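Local coordinates for protein putative aspartate aminotransferase (Thermus thermophilus, PDB 1IUG) that probably catalyses pyridoxal 5'-phosphate-dependent transfer of an amino group between an amino acid, such as aspartate, and a 2-oxo acid, at residues L5-R11 with L323-Y329; H27-R33 with G225-P231; E52-L56 with E218-K223; W259-L263 with Y329-L335. All coordinates share one frame; numbering follows the deposited sequence.

Overall arrangement
Contact 1 and contact 3 are largely buried, whereas contact 2 and contact 4 are only partly so. Contacts 1 and 4 adjoin, with centres about 11 Å apart, and share Tyr329: the loop 323-329 leads into the helix whose start contact 4 describes. Contacts 2 and 3 form a second pair, also about 11 Å between centres, because both use the chain at the end of helix 215-222. Contacts 3 and 4 lie on opposite sides of the chain's centre. Backbone bonds and apolar side chains dominate contact 1, a glutamine amide on a strand edge contact 3, charges and a phosphate contact 2, and a tryptophan-arginine stack contact 4.

Contact 1. Residues L5-R11 with L323-Y329; sequences LTPGPVR and LSLMGAY
Leu5 meets Ser324 where two loops leave the five-stranded mixed sheet of this fold-type I aminotransferase, one after strand 3-4 and the other after strand 320-323. Ser324 N comes within 2.8 Å of Leu5 O, but an angle of 128° at the hydrogen makes the bond weak. The Leu5 side chain adds apolar contact: its CD2 lies 4.1 Å from Leu325 CD2 and also approaches the Tyr329 ring, whose hydroxyl is hydrogen-bonded to Leu4 O. At Thr6 the side chain turns from the opposite loop, and OG1 bonds Pro9 O. The Thr6 carbonyl accepts from a water that also donates to Ser324 O and accepts from Gly327 N, bridging the loops. Pro7 CB is 4.0 Å from Met326 CE; a bend at the last Met326 torsion (chi3 54°) folds this methyl against the proline backbone. Met326 N donates to Ser324 OG in an ST turn, and that hydroxyl is also hydrogen-bonded to Ala283 O; Pro7 neighbours Arg322, predicted to bind substrate. Pro9, after a cis peptide bond, packs on His27 of the second subunit. Val10 CB touches Gly327 CA at 3.6 Å, where a side chain on Gly327 would clash with Arg11 CB. Arg11 O receives a nearly straight bond from Ala328 N at 3.0 Å, the donor standing above the carbonyl plane. The Arg11 guanidinium has Tyr329 CE2 over one face, but its plane is turned about 50° from the ring, and NH2 forms a salt bridge with Glu333. Nearer its backbone, Arg11 CG lies 3.3 Å from Tyr329 OH.

Contact 2. Residues H27-R33 with G225-P231; sequences HRTEAAR and GESAWTP. With PO4 (phosphate ion), chain D.
His27 lays one ring face over the methyl of Thr230: CG2 stands 4.0 Å from the ring centroid and only 5° off its normal, a CH-pi contact. Arg28 CG covers the opposite face. His27 CG sits between backbone N and carbonyl carbon (chi1 62°), which holds the ring against Thr230 and puts CD2 3.7 Å from Pro231 CD. NE2 makes a weak hydrogen bond to phosphate O4, at 3.5 Å; Arg89 of the second subunit also binds that ion, probably from the crystallisation liquor. With His27 cut back to an alanine, the Thr230 methyl and Arg28 chain would probably lose the ring between them, and phosphate O4 its weak bond. Glu226 OE1 is shared by two arginines, 3.2 Å from Arg28 NE and 3.0 Å from Arg33 NE. The oxygen lies well out of both guanidinium planes, so these salt bridges rest on charge alone, while OE2 sits over the centre of the Arg33 guanidinium. A water links Arg28 NH2 to Ser227 OG. Thr230 OG1 is hydrogen-bonded to the pyridoxal-phosphate-lysine side chain of the second subunit. Gly225, with positive phi, ends helix 215-222 in a Schellman motif, and the chain then runs beside the start of helix 30-47 toward helix 233-246.

Contact 3. Residues E52-L56 with E218-K223; sequences EVLIL and ELKAQK
Gln222 meets the backbone of Ile55 with both ends of its amide. OE1 accepts from Ile55 N at 2.8 Å in a nearly straight bond, the donor lying in the carbonyl plane on a lone pair. NE2 gives a second bond to Ile55 O, also 2.8 Å but more bent, with 141° at the hydrogen, and that carbonyl is approached from a direction tilted from its plane. The side chain reaches the strand because it is extended beyond CG (chi2 -166°). Leu54 CD2 packs beside it, 3.6 Å from Gln222 OE1, and 3.8 Å from Leu219 CD2. Strand 52-57 is the outermost of the seven-stranded mixed sheet within this chain: Glu52, Leu54 and Leu56 pair through their backbones with strand 193-198, so the amide of Gln222 supplies Ile55 with backbone-like partners at the edge of the sheet. The helical segment 218-222 crosses strand 52-56 steeply, their axes 9.0 Å apart and at 99°. Farther out, Glu218 fixes the amide's turn: Gln222 NE2 bonds Glu218 OE1 at 2.9 Å, in the amide plane but from above the carboxylate plane, and Ala228 N donates to the same oxygen. At the start of the strand, Glu52 OE2 forms a long salt bridge to Lys223 NZ, 3.9 Å away, and Glu52 OE1 is paired with Arg40.

Contact 4. Residues W259-L263 with Y329-L335; sequences WQNAL and YDRYEAL
Trp259 carries the guanidinium of Arg331 flat on one face of its indole: the centres are 4.0 Å apart and the planes differ by 15°. Arg331 NH1 stands over the ring, 3.4 Å from Trp259 CE2, and the guanidinium carbon lies above the six-membered ring, a cation-pi arrangement as well as a stack. Leu335 CD2 comes to the indole edge, 3.9 Å from Trp259 CH2, and Ala334 CB reaches CZ3 obliquely. The ring points across to the other helix because its CG is anti to the backbone N (chi1 176°), while a bend at the second torsion of Arg331 brings its guanidinium over the indole. Replacing Trp259 with an alanine would probably leave the Arg331 guanidinium without its flat support and open a gap beside Leu335. Two nearly parallel helices, 250-270 and 331-348, make this contact; their local axes run 10° apart and 10.2 Å from one another. Leu263 CD2 fits beside Ala334 CB, at 4.0 Å, and against the Leu335 side chain, while Gln260 CG also packs on Ala334 CB. Gln260 also reaches the start of the second helix: its NE2 donates to Tyr329 O at 2.9 Å, standing above the carbonyl plane, and weakly to Asp330 O at 3.1 Å. Asp330 is the N-cap, and with Glu333 it forms a capping box: Glu333 N donates to Asp330 OD2, and Asp330 N to Glu333 OE2 at 2.9 Å.

Contact 1. Residues L5-R11 with L323-Y329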
# COMPACT_ATOMS: atom_id res chain seq x y z
N LEU A 5 20.66 3.36 -10.58
CA LEU A 5 20.91 4.79 -10.52
C LEU A 5 19.67 5.64 -10.79
O LEU A 5 19.77 6.78 -11.22
CB LEU A 5 22.03 5.16 -11.51
CG LEU A 5 23.36 4.42 -11.31
CD1 LEU A 5 24.32 4.73 -12.45
CD2 LEU A 5 23.98 4.78 -9.95
N THR A 6 18.50 5.06 -10.52
CA THR A 6 17.23 5.75 -10.72
C THR A 6 16.79 6.44 -9.44
O THR A 6 17.07 5.98 -8.34
CB THR A 6 16.12 4.77 -11.15
OG1 THR A 6 16.08 3.67 -10.23
CG2 THR A 6 16.36 4.24 -12.56
N PRO A 7 16.09 7.58 -9.57
CA PRO A 7 15.61 8.34 -8.41
C PRO A 7 14.37 7.71 -7.78
O PRO A 7 13.39 8.41 -7.48
CB PRO A 7 15.32 9.71 -9.01
CG PRO A 7 14.82 9.36 -10.37
CD PRO A 7 15.80 8.31 -10.82
N GLY A 8 14.42 6.40 -7.55
CA GLY A 8 13.30 5.70 -6.97
C GLY A 8 12.66 4.69 -7.91
O GLY A 8 12.23 5.06 -9.01
N PRO A 9 12.66 3.39 -7.55
CA PRO A 9 13.23 2.83 -6.32
C PRO A 9 14.74 2.98 -6.29
O PRO A 9 15.37 3.30 -7.31
CB PRO A 9 12.82 1.35 -6.41
CG PRO A 9 11.53 1.41 -7.15
CD PRO A 9 11.86 2.37 -8.25
N VAL A 10 15.33 2.76 -5.13
CA VAL A 10 16.77 2.90 -4.97
C VAL A 10 17.46 1.66 -4.42
O VAL A 10 16.82 0.68 -4.04
CB VAL A 10 17.13 4.08 -4.03
CG1 VAL A 10 16.59 5.40 -4.57
CG2 VAL A 10 16.61 3.81 -2.62
N ARG A 11 18.79 1.75 -4.39
CA ARG A 11 19.69 0.74 -3.87
C ARG A 11 19.36 0.67 -2.38
O ARG A 11 19.42 1.68 -1.68
CB ARG A 11 21.11 1.25 -4.09
CG ARG A 11 22.13 0.26 -4.57
CD ARG A 11 22.36 -0.88 -3.63
NE ARG A 11 23.72 -0.77 -3.10
CZ ARG A 11 24.84 -0.91 -3.82
NH1 ARG A 11 24.78 -1.17 -5.12
NH2 ARG A 11 26.02 -0.76 -3.23
N LEU A 323 20.29 10.70 -13.59
CA LEU A 323 21.17 9.93 -12.77
C LEU A 323 20.95 10.24 -11.32
O LEU A 323 20.73 11.39 -10.94
CB LEU A 323 22.62 10.21 -13.15
CG LEU A 323 23.08 9.77 -14.55
CD1 LEU A 323 24.52 10.20 -14.80
CD2 LEU A 323 22.93 8.27 -14.74
N SER A 324 21.00 9.22 -10.47
CA SER A 324 20.82 9.43 -9.04
C SER A 324 21.57 8.47 -8.12
O SER A 324 21.49 7.25 -8.26
CB SER A 324 19.33 9.40 -8.69
OG SER A 324 19.13 9.66 -7.31
N LEU A 325 22.28 9.05 -7.15
CA LEU A 325 23.03 8.29 -6.16
C LEU A 325 22.31 8.38 -4.82
O LEU A 325 22.92 8.24 -3.76
CB LEU A 325 24.45 8.85 -6.03
CG LEU A 325 25.41 8.43 -7.14
CD1 LEU A 325 26.68 9.27 -7.11
CD2 LEU A 325 25.73 6.95 -6.99
N MET A 326 21.00 8.61 -4.88
CA MET A 326 20.15 8.74 -3.70
C MET A 326 20.10 7.44 -2.88
O MET A 326 19.80 7.47 -1.68
CB MET A 326 18.74 9.19 -4.13
CG MET A 326 17.71 9.34 -3.02
SD MET A 326 16.30 10.36 -3.53
CE MET A 326 15.78 9.53 -5.02
N GLY A 327 20.44 6.32 -3.52
CA GLY A 327 20.44 5.03 -2.84
C GLY A 327 21.57 4.85 -1.84
O GLY A 327 22.37 5.76 -1.63
N ALA A 328 21.66 3.67 -1.24
CA ALA A 328 22.69 3.38 -0.25
C ALA A 328 24.07 3.16 -0.86
O ALA A 328 24.53 2.03 -1.03
CB ALA A 328 22.28 2.18 0.60
N TYR A 329 24.73 4.27 -1.20
CA TYR A 329 26.06 4.26 -1.79
C TYR A 329 26.98 5.10 -0.94
O TYR A 329 26.56 6.13 -0.40
CB TYR A 329 26.05 4.88 -3.19
CG TYR A 329 25.31 4.09 -4.23
CD1 TYR A 329 24.09 4.54 -4.74
CD2 TYR A 329 25.84 2.91 -4.73
CE1 TYR A 329 23.41 3.82 -5.72
CE2 TYR A 329 25.18 2.18 -5.71
CZ TYR A 329 23.97 2.64 -6.20
OH TYR A 329 23.33 1.92 -7.18
O HOH W 1 19.57 6.23 -6.64

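Contact 2. Residues H27-R33 with G225-P231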
# COMPACT_ATOMS: atom_id res chain seq x y z
N HIS A 27 0.65 -7.56 13.69
CA HIS A 27 0.55 -6.12 13.95
C HIS A 27 -0.12 -5.69 15.26
O HIS A 27 -0.04 -4.52 15.63
CB HIS A 27 -0.13 -5.43 12.77
CG HIS A 27 -1.53 -5.90 12.52
ND1 HIS A 27 -1.86 -7.22 12.34
CD2 HIS A 27 -2.69 -5.21 12.42
CE1 HIS A 27 -3.16 -7.33 12.14
NE2 HIS A 27 -3.69 -6.12 12.18
N ARG A 28 -0.78 -6.62 15.95
CA ARG A 28 -1.45 -6.31 17.21
C ARG A 28 -0.66 -6.76 18.45
O ARG A 28 -1.10 -6.54 19.58
CB ARG A 28 -2.87 -6.90 17.25
CG ARG A 28 -3.84 -6.24 16.28
CD ARG A 28 -4.01 -4.76 16.57
NE ARG A 28 -3.85 -3.94 15.36
CZ ARG A 28 -4.86 -3.36 14.71
NH1 ARG A 28 -6.10 -3.50 15.15
NH2 ARG A 28 -4.62 -2.64 13.62
N THR A 29 0.48 -7.40 18.24
CA THR A 29 1.30 -7.85 19.35
C THR A 29 2.00 -6.61 19.93
O THR A 29 2.19 -5.62 19.22
CB THR A 29 2.34 -8.91 18.91
OG1 THR A 29 2.94 -9.51 20.06
CG2 THR A 29 3.42 -8.29 18.05
N GLU A 30 2.37 -6.66 21.21
CA GLU A 30 3.03 -5.53 21.86
C GLU A 30 4.35 -5.15 21.18
O GLU A 30 4.74 -3.98 21.17
CB GLU A 30 3.26 -5.81 23.34
CG GLU A 30 3.71 -4.59 24.15
CD GLU A 30 2.76 -3.40 24.01
OE1 GLU A 30 1.53 -3.58 24.20
OE2 GLU A 30 3.24 -2.29 23.71
N ALA A 31 5.02 -6.14 20.60
CA ALA A 31 6.29 -5.92 19.91
C ALA A 31 6.08 -5.04 18.68
O ALA A 31 6.88 -4.15 18.40
CB ALA A 31 6.90 -7.25 19.50
N ALA A 32 4.99 -5.30 17.96
CA ALA A 32 4.64 -4.56 16.75
C ALA A 32 4.26 -3.12 17.08
O ALA A 32 4.68 -2.19 16.38
CB ALA A 32 3.51 -5.25 16.00
N ARG A 33 3.46 -2.95 18.14
CA ARG A 33 3.00 -1.64 18.60
C ARG A 33 4.21 -0.74 18.82
O ARG A 33 4.26 0.38 18.32
CB ARG A 33 2.29 -1.75 19.95
CG ARG A 33 1.14 -2.71 20.05
CD ARG A 33 -0.01 -2.39 19.12
NE ARG A 33 -1.14 -3.28 19.36
CZ ARG A 33 -1.72 -3.49 20.55
NH1 ARG A 33 -1.27 -2.86 21.64
NH2 ARG A 33 -2.75 -4.31 20.65
N GLY A 225 -0.14 3.33 18.55
CA GLY A 225 0.74 2.34 17.96
C GLY A 225 0.03 1.33 17.08
O GLY A 225 0.59 0.28 16.75
N GLU A 226 -1.22 1.63 16.71
CA GLU A 226 -2.01 0.76 15.85
C GLU A 226 -2.16 1.48 14.52
O GLU A 226 -1.51 2.50 14.27
CB GLU A 226 -3.42 0.55 16.42
CG GLU A 226 -3.53 0.50 17.93
CD GLU A 226 -3.37 -0.90 18.50
OE1 GLU A 226 -3.28 -1.87 17.72
OE2 GLU A 226 -3.34 -1.02 19.74
N SER A 227 -3.03 0.94 13.68
CA SER A 227 -3.33 1.53 12.38
C SER A 227 -4.77 1.11 12.08
O SER A 227 -5.29 0.17 12.70
CB SER A 227 -2.36 1.04 11.29
OG SER A 227 -2.36 -0.37 11.17
N ALA A 228 -5.43 1.84 11.19
CA ALA A 228 -6.81 1.53 10.85
C ALA A 228 -6.96 0.11 10.31
O ALA A 228 -7.84 -0.63 10.74
CB ALA A 228 -7.34 2.54 9.84
N TRP A 229 -6.08 -0.27 9.39
CA TRP A 229 -6.11 -1.60 8.77
C TRP A 229 -4.76 -2.28 9.01
O TRP A 229 -3.94 -1.76 9.77
CB TRP A 229 -6.37 -1.48 7.26
CG TRP A 229 -7.08 -0.21 6.87
CD1 TRP A 229 -6.55 0.85 6.20
CD2 TRP A 229 -8.43 0.15 7.19
NE1 TRP A 229 -7.48 1.85 6.08
CE2 TRP A 229 -8.65 1.45 6.68
CE3 TRP A 229 -9.48 -0.50 7.86
CZ2 TRP A 229 -9.87 2.12 6.81
CZ3 TRP A 229 -10.70 0.17 8.00
CH2 TRP A 229 -10.88 1.46 7.47
N THR A 230 -4.53 -3.43 8.39
CA THR A 230 -3.25 -4.11 8.56
C THR A 230 -2.18 -3.31 7.85
O THR A 230 -2.31 -2.98 6.67
CB THR A 230 -3.28 -5.53 8.00
OG1 THR A 230 -4.40 -6.24 8.54
CG2 THR A 230 -2.00 -6.28 8.38
N PRO A 231 -1.13 -2.91 8.58
CA PRO A 231 -0.05 -2.13 7.97
C PRO A 231 1.04 -3.05 7.43
O PRO A 231 1.15 -4.21 7.85
CB PRO A 231 0.48 -1.33 9.16
CG PRO A 231 0.42 -2.36 10.27
CD PRO A 231 -0.93 -3.05 10.04
P PO4 D . -8.11 -5.13 10.14
O1 PO4 D . -8.75 -6.38 10.76
O2 PO4 D . -8.03 -5.24 8.61
O3 PO4 D . -8.86 -3.87 10.54
O4 PO4 D . -6.64 -5.05 10.70
O HOH W 2 -1.61 -2.07 13.36

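Contact 3. Residues E52-L56 with E218-K223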
# COMPACT_ATOMS: atom_id res chain seq x y z
N GLU A 52 2.22 15.31 14.14
CA GLU A 52 2.16 13.85 14.01
C GLU A 52 2.46 13.39 12.59
O GLU A 52 2.16 14.08 11.62
CB GLU A 52 0.77 13.33 14.40
CG GLU A 52 0.30 13.71 15.79
CD GLU A 52 1.02 12.97 16.91
OE1 GLU A 52 1.67 11.94 16.65
OE2 GLU A 52 0.93 13.43 18.06
N VAL A 53 3.05 12.21 12.48
CA VAL A 53 3.35 11.62 11.18
C VAL A 53 2.56 10.32 11.10
O VAL A 53 2.62 9.49 12.01
CB VAL A 53 4.86 11.34 10.99
CG1 VAL A 53 5.11 10.83 9.57
CG2 VAL A 53 5.68 12.60 11.25
N LEU A 54 1.76 10.19 10.04
CA LEU A 54 0.96 8.99 9.84
C LEU A 54 1.59 8.08 8.78
O LEU A 54 2.07 8.56 7.75
CB LEU A 54 -0.46 9.38 9.43
CG LEU A 54 -1.25 10.17 10.48
CD1 LEU A 54 -2.59 10.61 9.93
CD2 LEU A 54 -1.43 9.33 11.74
N ILE A 55 1.63 6.79 9.08
CA ILE A 55 2.18 5.79 8.18
C ILE A 55 1.04 5.12 7.41
O ILE A 55 0.15 4.52 8.01
CB ILE A 55 2.95 4.70 8.95
CG1 ILE A 55 4.08 5.34 9.76
CG2 ILE A 55 3.48 3.64 7.99
CD1 ILE A 55 4.91 4.35 10.54
N LEU A 56 1.07 5.25 6.09
CA LEU A 56 0.04 4.67 5.23
C LEU A 56 0.62 3.58 4.36
O LEU A 56 1.75 3.69 3.87
CB LEU A 56 -0.57 5.75 4.33
CG LEU A 56 -1.12 7.02 4.99
CD1 LEU A 56 -1.69 7.92 3.92
CD2 LEU A 56 -2.19 6.69 6.02
N GLU A 218 -7.05 7.06 11.39
CA GLU A 218 -5.68 6.55 11.34
C GLU A 218 -4.98 7.23 12.52
O GLU A 218 -4.28 6.57 13.28
CB GLU A 218 -4.97 6.91 10.03
CG GLU A 218 -5.25 5.98 8.86
CD GLU A 218 -4.62 4.60 8.99
OE1 GLU A 218 -4.08 4.25 10.07
OE2 GLU A 218 -4.67 3.84 8.00
N LEU A 219 -5.22 8.53 12.68
CA LEU A 219 -4.62 9.32 13.77
C LEU A 219 -5.04 8.71 15.11
O LEU A 219 -4.20 8.46 15.97
CB LEU A 219 -5.08 10.78 13.69
CG LEU A 219 -4.37 11.88 14.50
CD1 LEU A 219 -4.74 11.83 15.96
CD2 LEU A 219 -2.87 11.79 14.31
N LYS A 220 -6.33 8.46 15.24
CA LYS A 220 -6.93 7.86 16.43
C LYS A 220 -6.19 6.56 16.77
O LYS A 220 -5.77 6.36 17.91
CB LYS A 220 -8.42 7.60 16.13
CG LYS A 220 -9.37 7.19 17.27
CD LYS A 220 -8.99 5.89 17.97
CE LYS A 220 -9.99 5.52 19.08
NZ LYS A 220 -11.12 6.49 19.23
N ALA A 221 -6.00 5.71 15.77
CA ALA A 221 -5.32 4.43 15.94
C ALA A 221 -3.79 4.51 16.07
O ALA A 221 -3.21 3.84 16.93
CB ALA A 221 -5.69 3.49 14.80
N GLN A 222 -3.15 5.30 15.21
CA GLN A 222 -1.70 5.42 15.23
C GLN A 222 -1.13 6.08 16.47
O GLN A 222 0.03 5.86 16.83
CB GLN A 222 -1.18 6.06 13.94
CG GLN A 222 -1.52 5.20 12.73
CD GLN A 222 -0.77 5.58 11.47
OE1 GLN A 222 0.32 6.16 11.52
NE2 GLN A 222 -1.33 5.22 10.32
N LYS A 223 -1.97 6.85 17.16
CA LYS A 223 -1.59 7.50 18.41
C LYS A 223 -1.20 6.42 19.42
O LYS A 223 -0.28 6.59 20.22
CB LYS A 223 -2.80 8.26 18.98
CG LYS A 223 -2.83 9.76 18.76
CD LYS A 223 -1.63 10.44 19.39
CE LYS A 223 -1.67 11.95 19.20
NZ LYS A 223 -2.87 12.43 18.45

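Contact 4. Residues W259-L263 with Y329-L335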
# COMPACT_ATOMS: atom_id res chain seq x y z
N TRP A 259 27.20 16.03 -1.86
CA TRP A 259 28.49 15.86 -2.51
C TRP A 259 28.41 14.86 -3.67
O TRP A 259 28.97 15.09 -4.74
CB TRP A 259 29.54 15.42 -1.49
CG TRP A 259 30.88 15.12 -2.10
CD1 TRP A 259 31.88 16.02 -2.34
CD2 TRP A 259 31.35 13.85 -2.58
NE1 TRP A 259 32.94 15.39 -2.95
CE2 TRP A 259 32.64 14.06 -3.11
CE3 TRP A 259 30.79 12.57 -2.62
CZ2 TRP A 259 33.39 13.02 -3.67
CZ3 TRP A 259 31.54 11.54 -3.18
CH2 TRP A 259 32.83 11.77 -3.70
N GLN A 260 27.69 13.76 -3.45
CA GLN A 260 27.51 12.72 -4.46
C GLN A 260 26.80 13.21 -5.71
O GLN A 260 27.16 12.84 -6.83
CB GLN A 260 26.75 11.52 -3.88
CG GLN A 260 27.57 10.67 -2.91
CD GLN A 260 26.76 9.56 -2.25
OE1 GLN A 260 25.60 9.76 -1.90
NE2 GLN A 260 27.37 8.40 -2.07
N ASN A 261 25.77 14.04 -5.53
CA ASN A 261 25.00 14.56 -6.65
C ASN A 261 25.81 15.61 -7.41
O ASN A 261 25.77 15.65 -8.64
CB ASN A 261 23.68 15.17 -6.16
CG ASN A 261 22.65 15.26 -7.26
OD1 ASN A 261 22.31 14.25 -7.89
ND2 ASN A 261 22.14 16.46 -7.51
N ALA A 262 26.55 16.44 -6.67
CA ALA A 262 27.38 17.47 -7.27
C ALA A 262 28.49 16.80 -8.08
O ALA A 262 28.97 17.36 -9.08
CB ALA A 262 27.98 18.35 -6.18
N LEU A 263 28.88 15.61 -7.65
CA LEU A 263 29.91 14.83 -8.33
C LEU A 263 29.41 14.45 -9.73
O LEU A 263 30.17 14.49 -10.70
CB LEU A 263 30.22 13.56 -7.52
CG LEU A 263 31.31 12.63 -8.06
CD1 LEU A 263 32.66 13.33 -8.03
CD2 LEU A 263 31.35 11.36 -7.23
N TYR A 329 24.73 4.27 -1.20
CA TYR A 329 26.06 4.26 -1.79
C TYR A 329 26.98 5.10 -0.94
O TYR A 329 26.56 6.13 -0.40
CB TYR A 329 26.05 4.88 -3.19
CG TYR A 329 25.31 4.09 -4.23
CD1 TYR A 329 24.09 4.54 -4.74
CD2 TYR A 329 25.84 2.91 -4.73
CE1 TYR A 329 23.41 3.82 -5.72
CE2 TYR A 329 25.18 2.18 -5.71
CZ TYR A 329 23.97 2.64 -6.20
OH TYR A 329 23.33 1.92 -7.18
N ASP A 330 28.23 4.68 -0.81
CA ASP A 330 29.18 5.45 -0.03
C ASP A 330 30.02 6.36 -0.92
O ASP A 330 29.78 6.46 -2.13
CB ASP A 330 30.05 4.56 0.89
CG ASP A 330 31.09 3.73 0.13
OD1 ASP A 330 31.85 3.03 0.82
OD2 ASP A 330 31.16 3.77 -1.11
N ARG A 331 30.98 7.02 -0.30
CA ARG A 331 31.92 7.94 -0.94
C ARG A 331 32.60 7.31 -2.17
O ARG A 331 32.60 7.88 -3.27
CB ARG A 331 32.98 8.31 0.12
CG ARG A 331 33.64 9.68 0.07
CD ARG A 331 34.40 9.94 -1.20
NE ARG A 331 35.44 10.96 -1.04
CZ ARG A 331 35.23 12.22 -0.66
NH1 ARG A 331 34.00 12.65 -0.38
NH2 ARG A 331 36.25 13.07 -0.62
N TYR A 332 33.10 6.09 -2.00
CA TYR A 332 33.83 5.40 -3.06
C TYR A 332 33.03 4.72 -4.16
O TYR A 332 33.51 4.57 -5.28
CB TYR A 332 34.87 4.49 -2.42
CG TYR A 332 35.67 5.29 -1.42
CD1 TYR A 332 35.43 5.18 -0.05
CD2 TYR A 332 36.58 6.26 -1.85
CE1 TYR A 332 36.05 6.02 0.86
CE2 TYR A 332 37.21 7.11 -0.95
CZ TYR A 332 36.94 6.98 0.40
OH TYR A 332 37.55 7.83 1.30
N GLU A 333 31.80 4.34 -3.85
CA GLU A 333 30.95 3.73 -4.86
C GLU A 333 30.52 4.84 -5.81
O GLU A 333 30.39 4.64 -7.01
CB GLU A 333 29.74 3.04 -4.21
CG GLU A 333 30.12 1.76 -3.50
CD GLU A 333 29.01 1.19 -2.64
OE1 GLU A 333 28.80 -0.03 -2.69
OE2 GLU A 333 28.35 1.96 -1.91
N ALA A 334 30.35 6.04 -5.25
CA ALA A 334 29.97 7.22 -6.03
C ALA A 334 31.10 7.56 -7.00
O ALA A 334 30.86 7.84 -8.17
CB ALA A 334 29.67 8.39 -5.11
N LEU A 335 32.34 7.53 -6.50
CA LEU A 335 33.51 7.81 -7.34
C LEU A 335 33.56 6.80 -8.49
O LEU A 335 33.97 7.13 -9.61
CB LEU A 335 34.81 7.75 -6.53
CG LEU A 335 35.15 8.90 -5.58
CD1 LEU A 335 36.49 8.62 -4.88
CD2 LEU A 335 35.23 10.21 -6.35